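Long-range contact in excinuclease ABC, subunit A. (PDB 2VF7), which probably binds DNA and takes part in recognising damage for repair, as a zinc-containing UvrA-family protein of the ABC superfamily that binds and hydrolyses ATP: residues Val33-Ser47 / Val443-Ala457. The protein carries 1 engineered substitution. Numbering follows the deposited sequence.
Sequences VPRDALVVFTGVSGS and VIRRADWLVDVGPEA. With ADP (adenosine-5'-diphosphate), chain E.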
loop_
_atom_site.group_PDB
_atom_site.type_symbol
_atom_site.label_atom_id
_atom_site.label_comp_id
_atom_site.label_asym_id
_atom_site.label_seq_id
_atom_site.Cartn_x
_atom_site.Cartn_y
_atom_site.Cartn_z
ATOM N N VAL A 33 13.583 -17.453 21.323
ATOM C CA VAL A 33 12.431 -18.348 21.119
ATOM C C VAL A 33 12.594 -19.181 19.844
ATOM O O VAL A 33 12.991 -18.649 18.797
ATOM C CB VAL A 33 11.049 -17.581 21.113
ATOM C CG1 VAL A 33 10.876 -16.800 22.363
ATOM C CG2 VAL A 33 10.940 -16.647 19.945
ATOM N N PRO A 34 12.268 -20.486 19.924
ATOM C CA PRO A 34 12.417 -21.359 18.762
ATOM C C PRO A 34 11.463 -20.990 17.630
ATOM O O PRO A 34 10.341 -20.529 17.869
ATOM C CB PRO A 34 12.110 -22.750 19.323
ATOM C CG PRO A 34 11.326 -22.529 20.531
ATOM C CD PRO A 34 11.751 -21.219 21.094
ATOM N N ARG A 35 11.922 -21.158 16.401
ATOM C CA ARG A 35 11.032 -21.001 15.266
ATOM C C ARG A 35 10.576 -22.417 14.953
ATOM O O ARG A 35 11.173 -23.369 15.475
ATOM C CB ARG A 35 11.708 -20.230 14.098
ATOM C CG ARG A 35 12.434 -21.065 13.059
ATOM C CD ARG A 35 12.978 -20.206 11.871
ATOM N NE ARG A 35 13.793 -19.097 12.358
ATOM C CZ ARG A 35 15.067 -19.201 12.720
ATOM N NH1 ARG A 35 15.696 -20.356 12.630
ATOM N NH2 ARG A 35 15.713 -18.140 13.178
ATOM N N ASP A 36 9.489 -22.559 14.193
ATOM C CA ASP A 36 8.882 -23.879 13.852
ATOM C C ASP A 36 8.310 -24.604 15.064
ATOM O O ASP A 36 8.295 -25.835 15.136
ATOM C CB ASP A 36 9.854 -24.790 13.078
ATOM C CG ASP A 36 10.470 -24.105 11.844
ATOM O OD1 ASP A 36 9.733 -23.754 10.901
ATOM O OD2 ASP A 36 11.705 -23.928 11.812
ATOM N N ALA A 37 7.796 -23.827 16.009
ATOM C CA ALA A 37 7.232 -24.388 17.222
ATOM C C ALA A 37 6.031 -23.562 17.676
ATOM O O ALA A 37 5.867 -22.420 17.228
ATOM C CB ALA A 37 8.303 -24.461 18.314
ATOM N N LEU A 38 5.184 -24.164 18.520
ATOM C CA LEU A 38 4.142 -23.465 19.246
ATOM C C LEU A 38 4.725 -22.789 20.486
ATOM O O LEU A 38 4.988 -23.459 21.482
ATOM C CB LEU A 38 3.016 -24.432 19.656
ATOM C CG LEU A 38 1.884 -23.903 20.558
ATOM C CD1 LEU A 38 1.067 -22.786 19.861
ATOM C CD2 LEU A 38 0.982 -25.014 21.056
ATOM N N VAL A 39 4.919 -21.470 20.408
ATOM C CA VAL A 39 5.454 -20.681 21.519
ATOM C C VAL A 39 4.322 -19.883 22.153
ATOM O O VAL A 39 3.620 -19.138 21.465
ATOM C CB VAL A 39 6.592 -19.700 21.083
ATOM C CG1 VAL A 39 7.200 -19.006 22.299
ATOM C CG2 VAL A 39 7.677 -20.419 20.339
ATOM N N VAL A 40 4.144 -20.047 23.460
ATOM C CA VAL A 40 3.084 -19.347 24.195
ATOM C C VAL A 40 3.702 -18.297 25.113
ATOM O O VAL A 40 4.654 -18.578 25.816
ATOM C CB VAL A 40 2.170 -20.351 24.976
ATOM C CG1 VAL A 40 1.124 -19.632 25.783
ATOM C CG2 VAL A 40 1.469 -21.290 24.009
ATOM N N PHE A 41 3.179 -17.079 25.056
ATOM C CA PHE A 41 3.630 -15.976 25.892
ATOM C C PHE A 41 2.645 -15.821 27.039
ATOM O O PHE A 41 1.445 -15.663 26.805
ATOM C CB PHE A 41 3.735 -14.684 25.062
ATOM C CG PHE A 41 4.798 -14.744 23.969
ATOM C CD1 PHE A 41 6.032 -14.145 24.151
ATOM C CD2 PHE A 41 4.560 -15.429 22.769
ATOM C CE1 PHE A 41 7.023 -14.208 23.145
ATOM C CE2 PHE A 41 5.543 -15.520 21.773
ATOM C CZ PHE A 41 6.774 -14.888 21.962
ATOM N N THR A 42 3.147 -15.895 28.274
ATOM C CA THR A 42 2.267 -15.955 29.454
ATOM C C THR A 42 2.634 -15.005 30.604
ATOM O O THR A 42 3.701 -14.392 30.604
ATOM C CB THR A 42 2.105 -17.401 29.990
ATOM O OG1 THR A 42 3.259 -17.772 30.750
ATOM C CG2 THR A 42 1.909 -18.386 28.847
ATOM N N GLY A 43 1.737 -14.889 31.581
ATOM C CA GLY A 43 1.928 -13.979 32.698
ATOM C C GLY A 43 0.706 -13.098 32.901
ATOM O O GLY A 43 -0.180 -13.079 32.045
ATOM N N VAL A 44 0.656 -12.369 34.022
ATOM C CA VAL A 44 -0.528 -11.563 34.369
ATOM C C VAL A 44 -0.790 -10.497 33.322
ATOM O O VAL A 44 0.054 -10.236 32.461
ATOM C CB VAL A 44 -0.475 -10.943 35.808
ATOM C CG1 VAL A 44 -0.418 -12.030 36.872
ATOM C CG2 VAL A 44 0.689 -9.988 35.951
ATOM N N SER A 45 -1.977 -9.909 33.366
ATOM C CA SER A 45 -2.343 -8.880 32.415
ATOM C C SER A 45 -1.614 -7.623 32.810
ATOM O O SER A 45 -1.459 -7.337 33.987
ATOM C CB SER A 45 -3.852 -8.655 32.419
ATOM O OG SER A 45 -4.238 -8.030 33.612
ATOM N N GLY A 46 -1.143 -6.892 31.815
ATOM C CA GLY A 46 -0.365 -5.694 32.054
ATOM C C GLY A 46 1.090 -5.996 32.293
ATOM O O GLY A 46 1.879 -5.073 32.443
ATOM N N SER A 47 1.453 -7.280 32.317
ATOM C CA SER A 47 2.853 -7.683 32.530
ATOM C C SER A 47 3.805 -7.350 31.364
ATOM O O SER A 47 4.998 -7.134 31.586
ATOM C CB SER A 47 2.964 -9.179 32.909
ATOM O OG SER A 47 3.035 -10.016 31.764
ATOM N N VAL A 443 -3.810 -24.923 27.015
ATOM C CA VAL A 443 -2.946 -24.607 25.877
ATOM C C VAL A 443 -1.493 -24.442 26.326
ATOM O O VAL A 443 -0.600 -25.108 25.793
ATOM C CB VAL A 443 -3.398 -23.345 25.103
ATOM C CG1 VAL A 443 -2.379 -23.006 23.978
ATOM C CG2 VAL A 443 -4.831 -23.508 24.541
ATOM N N ILE A 444 -1.261 -23.561 27.301
ATOM C CA ILE A 444 0.053 -23.420 27.933
ATOM C C ILE A 444 0.734 -24.780 28.164
ATOM O O ILE A 444 1.891 -24.961 27.805
ATOM C CB ILE A 444 -0.048 -22.615 29.254
ATOM C CG1 ILE A 444 -0.613 -21.223 28.975
ATOM C CG2 ILE A 444 1.316 -22.484 29.914
ATOM C CD1 ILE A 444 -1.118 -20.500 30.205
ATOM N N ARG A 445 0.001 -25.737 28.732
ATOM C CA ARG A 445 0.504 -27.095 29.014
ATOM C C ARG A 445 0.967 -27.885 27.767
ATOM O O ARG A 445 1.811 -28.765 27.866
ATOM C CB ARG A 445 -0.573 -27.885 29.756
ATOM C CG ARG A 445 -0.080 -28.932 30.743
ATOM C CD ARG A 445 -1.245 -29.457 31.623
ATOM N NE ARG A 445 -1.300 -28.828 32.951
ATOM C CZ ARG A 445 -2.337 -28.151 33.445
ATOM N NH1 ARG A 445 -3.464 -28.009 32.747
ATOM N NH2 ARG A 445 -2.250 -27.631 34.666
ATOM N N ARG A 446 0.421 -27.576 26.599
ATOM C CA ARG A 446 0.720 -28.367 25.399
ATOM C C ARG A 446 1.762 -27.717 24.468
ATOM O O ARG A 446 2.148 -28.288 23.437
ATOM C CB ARG A 446 -0.575 -28.702 24.658
ATOM C CG ARG A 446 -1.454 -29.699 25.437
ATOM C CD ARG A 446 -1.122 -31.150 25.087
ATOM N NE ARG A 446 -1.438 -31.396 23.681
ATOM C CZ ARG A 446 -2.575 -31.935 23.251
ATOM N NH1 ARG A 446 -3.505 -32.321 24.120
ATOM N NH2 ARG A 446 -2.777 -32.102 21.951
ATOM N N ALA A 447 2.214 -26.530 24.853
ATOM C CA ALA A 447 3.128 -25.742 24.055
ATOM C C ALA A 447 4.552 -26.315 24.038
ATOM O O ALA A 447 4.994 -26.909 25.020
ATOM C CB ALA A 447 3.134 -24.298 24.558
ATOM N N ASP A 448 5.253 -26.118 22.918
ATOM C CA ASP A 448 6.632 -26.566 22.747
ATOM C C ASP A 448 7.566 -25.743 23.645
ATOM O O ASP A 448 8.513 -26.273 24.226
ATOM C CB ASP A 448 7.063 -26.443 21.274
ATOM C CG ASP A 448 6.287 -27.393 20.332
ATOM O OD1 ASP A 448 5.817 -26.952 19.252
ATOM O OD2 ASP A 448 6.165 -28.583 20.657
ATOM N N TRP A 449 7.280 -24.450 23.755
ATOM C CA TRP A 449 8.121 -23.504 24.479
ATOM C C TRP A 449 7.206 -22.445 25.111
ATOM O O TRP A 449 6.096 -22.182 24.615
ATOM C CB TRP A 449 9.076 -22.856 23.475
ATOM C CG TRP A 449 10.207 -21.984 23.992
ATOM C CD1 TRP A 449 10.170 -20.636 24.183
ATOM C CD2 TRP A 449 11.561 -22.387 24.268
ATOM N NE1 TRP A 449 11.393 -20.177 24.602
ATOM C CE2 TRP A 449 12.270 -21.230 24.651
ATOM C CE3 TRP A 449 12.234 -23.615 24.248
ATOM C CZ2 TRP A 449 13.610 -21.262 25.024
ATOM C CZ3 TRP A 449 13.567 -23.649 24.623
ATOM C CH2 TRP A 449 14.241 -22.477 25.012
ATOM N N LEU A 450 7.660 -21.842 26.208
ATOM C CA LEU A 450 6.898 -20.752 26.794
ATOM C C LEU A 450 7.740 -19.609 27.334
ATOM O O LEU A 450 8.809 -19.817 27.870
ATOM C CB LEU A 450 5.888 -21.286 27.822
ATOM C CG LEU A 450 6.113 -21.267 29.317
ATOM C CD1 LEU A 450 5.974 -19.849 29.881
ATOM C CD2 LEU A 450 5.085 -22.193 29.940
ATOM N N VAL A 451 7.242 -18.392 27.158
ATOM C CA VAL A 451 7.882 -17.185 27.681
ATOM C C VAL A 451 6.989 -16.530 28.749
ATOM O O VAL A 451 5.932 -15.973 28.422
ATOM C CB VAL A 451 8.151 -16.165 26.559
ATOM C CG1 VAL A 451 9.059 -15.059 27.056
ATOM C CG2 VAL A 451 8.741 -16.851 25.303
ATOM N N ASP A 452 7.419 -16.604 30.013
ATOM C CA ASP A 452 6.655 -16.023 31.129
ATOM C C ASP A 452 7.208 -14.657 31.496
ATOM O O ASP A 452 8.389 -14.513 31.841
ATOM C CB ASP A 452 6.621 -16.953 32.361
ATOM C CG ASP A 452 5.438 -16.662 33.293
ATOM O OD1 ASP A 452 5.662 -16.447 34.514
ATOM O OD2 ASP A 452 4.275 -16.659 32.814
ATOM N N VAL A 453 6.328 -13.664 31.423
ATOM C CA VAL A 453 6.698 -12.258 31.528
ATOM C C VAL A 453 6.267 -11.630 32.879
ATOM O O VAL A 453 5.145 -11.835 33.352
ATOM C CB VAL A 453 6.123 -11.438 30.326
ATOM C CG1 VAL A 453 6.379 -9.973 30.493
ATOM C CG2 VAL A 453 6.723 -11.896 29.004
ATOM N N GLY A 454 7.209 -10.898 33.478
ATOM C CA GLY A 454 7.002 -9.972 34.588
ATOM C C GLY A 454 6.616 -10.662 35.862
ATOM O O GLY A 454 5.905 -11.687 35.825
ATOM N N PRO A 455 7.061 -10.128 37.015
ATOM C CA PRO A 455 6.411 -10.653 38.203
ATOM C C PRO A 455 4.933 -10.235 38.177
ATOM O O PRO A 455 4.051 -11.093 38.168
ATOM C CB PRO A 455 7.172 -9.988 39.373
ATOM C CG PRO A 455 8.319 -9.292 38.793
ATOM C CD PRO A 455 8.069 -9.103 37.321
ATOM N N GLU A 456 4.692 -8.920 38.107
ATOM C CA GLU A 456 3.352 -8.321 38.216
ATOM C C GLU A 456 3.011 -7.470 36.970
ATOM O O GLU A 456 3.522 -7.723 35.866
ATOM C CB GLU A 456 3.224 -7.493 39.520
ATOM C CG GLU A 456 3.720 -8.192 40.801
ATOM C CD GLU A 456 3.562 -7.351 42.098
ATOM O OE1 GLU A 456 2.450 -7.316 42.688
ATOM O OE2 GLU A 456 4.566 -6.754 42.556
ATOM N N ALA A 457 2.146 -6.470 37.145
ATOM C CA ALA A 457 1.707 -5.624 36.040
ATOM C C ALA A 457 2.422 -4.271 36.019
ATOM O O ALA A 457 2.764 -3.723 37.068
ATOM C CB ALA A 457 0.188 -5.446 36.076
HETATM P PB ADP E . -0.258 -7.858 28.570
HETATM O O1B ADP E . 0.239 -8.974 29.442
HETATM O O2B ADP E . -1.524 -7.223 29.065
HETATM O O3B ADP E . -0.339 -8.261 27.109
HETATM P PA ADP E . 0.649 -5.306 27.873
HETATM O O1A ADP E . -0.800 -5.194 27.392
HETATM O O2A ADP E . 1.753 -5.145 26.881
HETATM O O3A ADP E . 0.856 -6.688 28.662
HETATM O "O5'" ADP E . 0.856 -4.130 28.951
HETATM C "C5'" ADP E . 2.121 -3.591 29.343
HETATM C "C4'" ADP E . 2.049 -2.077 29.240
HETATM O "O4'" ADP E . 1.970 -1.724 27.853
HETATM C "C3'" ADP E . 0.833 -1.435 29.907
HETATM O "O3'" ADP E . 1.203 -0.203 30.575
HETATM C "C2'" ADP E . -0.088 -1.175 28.723
HETATM O "O2'" ADP E . -1.053 -0.154 28.960
HETATM C "C1'" ADP E . 0.899 -0.815 27.620
HETATM N N9 ADP E . 0.379 -1.053 26.259
HETATM C C8 ADP E . 0.012 -2.253 25.761
HETATM N N7 ADP E . -0.436 -2.172 24.494
HETATM C C5 ADP E . -0.341 -0.869 24.162
HETATM C C6 ADP E . -0.611 -0.090 22.942
HETATM N N6 ADP E . -1.113 -0.703 21.837
HETATM N N1 ADP E . -0.371 1.231 22.984
HETATM C C2 ADP E . 0.123 1.856 24.079
HETATM N N3 ADP E . 0.405 1.208 25.216
HETATM C C4 ADP E . 0.203 -0.137 25.314
HETATM O O HOH W 1 3.017 -12.569 35.190
#
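P34 lies over one face of the W449 indole, its CD 3.3 Å from the centroid of the five-membered ring in a CH-pi contact. W449 shares the sheet face of V39, F41 and V451, and CG anti to the backbone N (chi1 -171°) lays the indole against P34, with CG1 of V39 at its edge; NE1 is hydrogen-bonded to S467. An alanine in place of W449 would probably leave P34 CD without the indole face it packs on and S467 without this donor. Deeper in, CG2 of V451 packs against V33 CG1 at 3.6 Å and makes an off-centre CH-pi contact with the F41 ring. On the reverse face, CB of A447 presses tightly on V40 CG2 (3.5 Å), while T42 and I444 meet tip to tip. Strands 38-42 and 449-453 run parallel as inner neighbours in the mixed sheet of the ABC nucleotide-binding core, and strand 38-42 leads into the Walker A P-loop, where G46 N donates to ADP O2B (2.8 Å). The central strand bonds are nearly straight, as in T42 N to V451 O (2.8 Å, 173°); those to L38 O are weak. T42 OG1 donates to D452 OD2 (2.6 Å), which T481 also binds. Past V453 the strand pairing ends: a water joins V44 N to V453 O, and P455 and E456 form the solvent-facing rim. At the other end, partly exposed D448 accepts from L38 N through OD1 (3.0 Å) and pairs with K428.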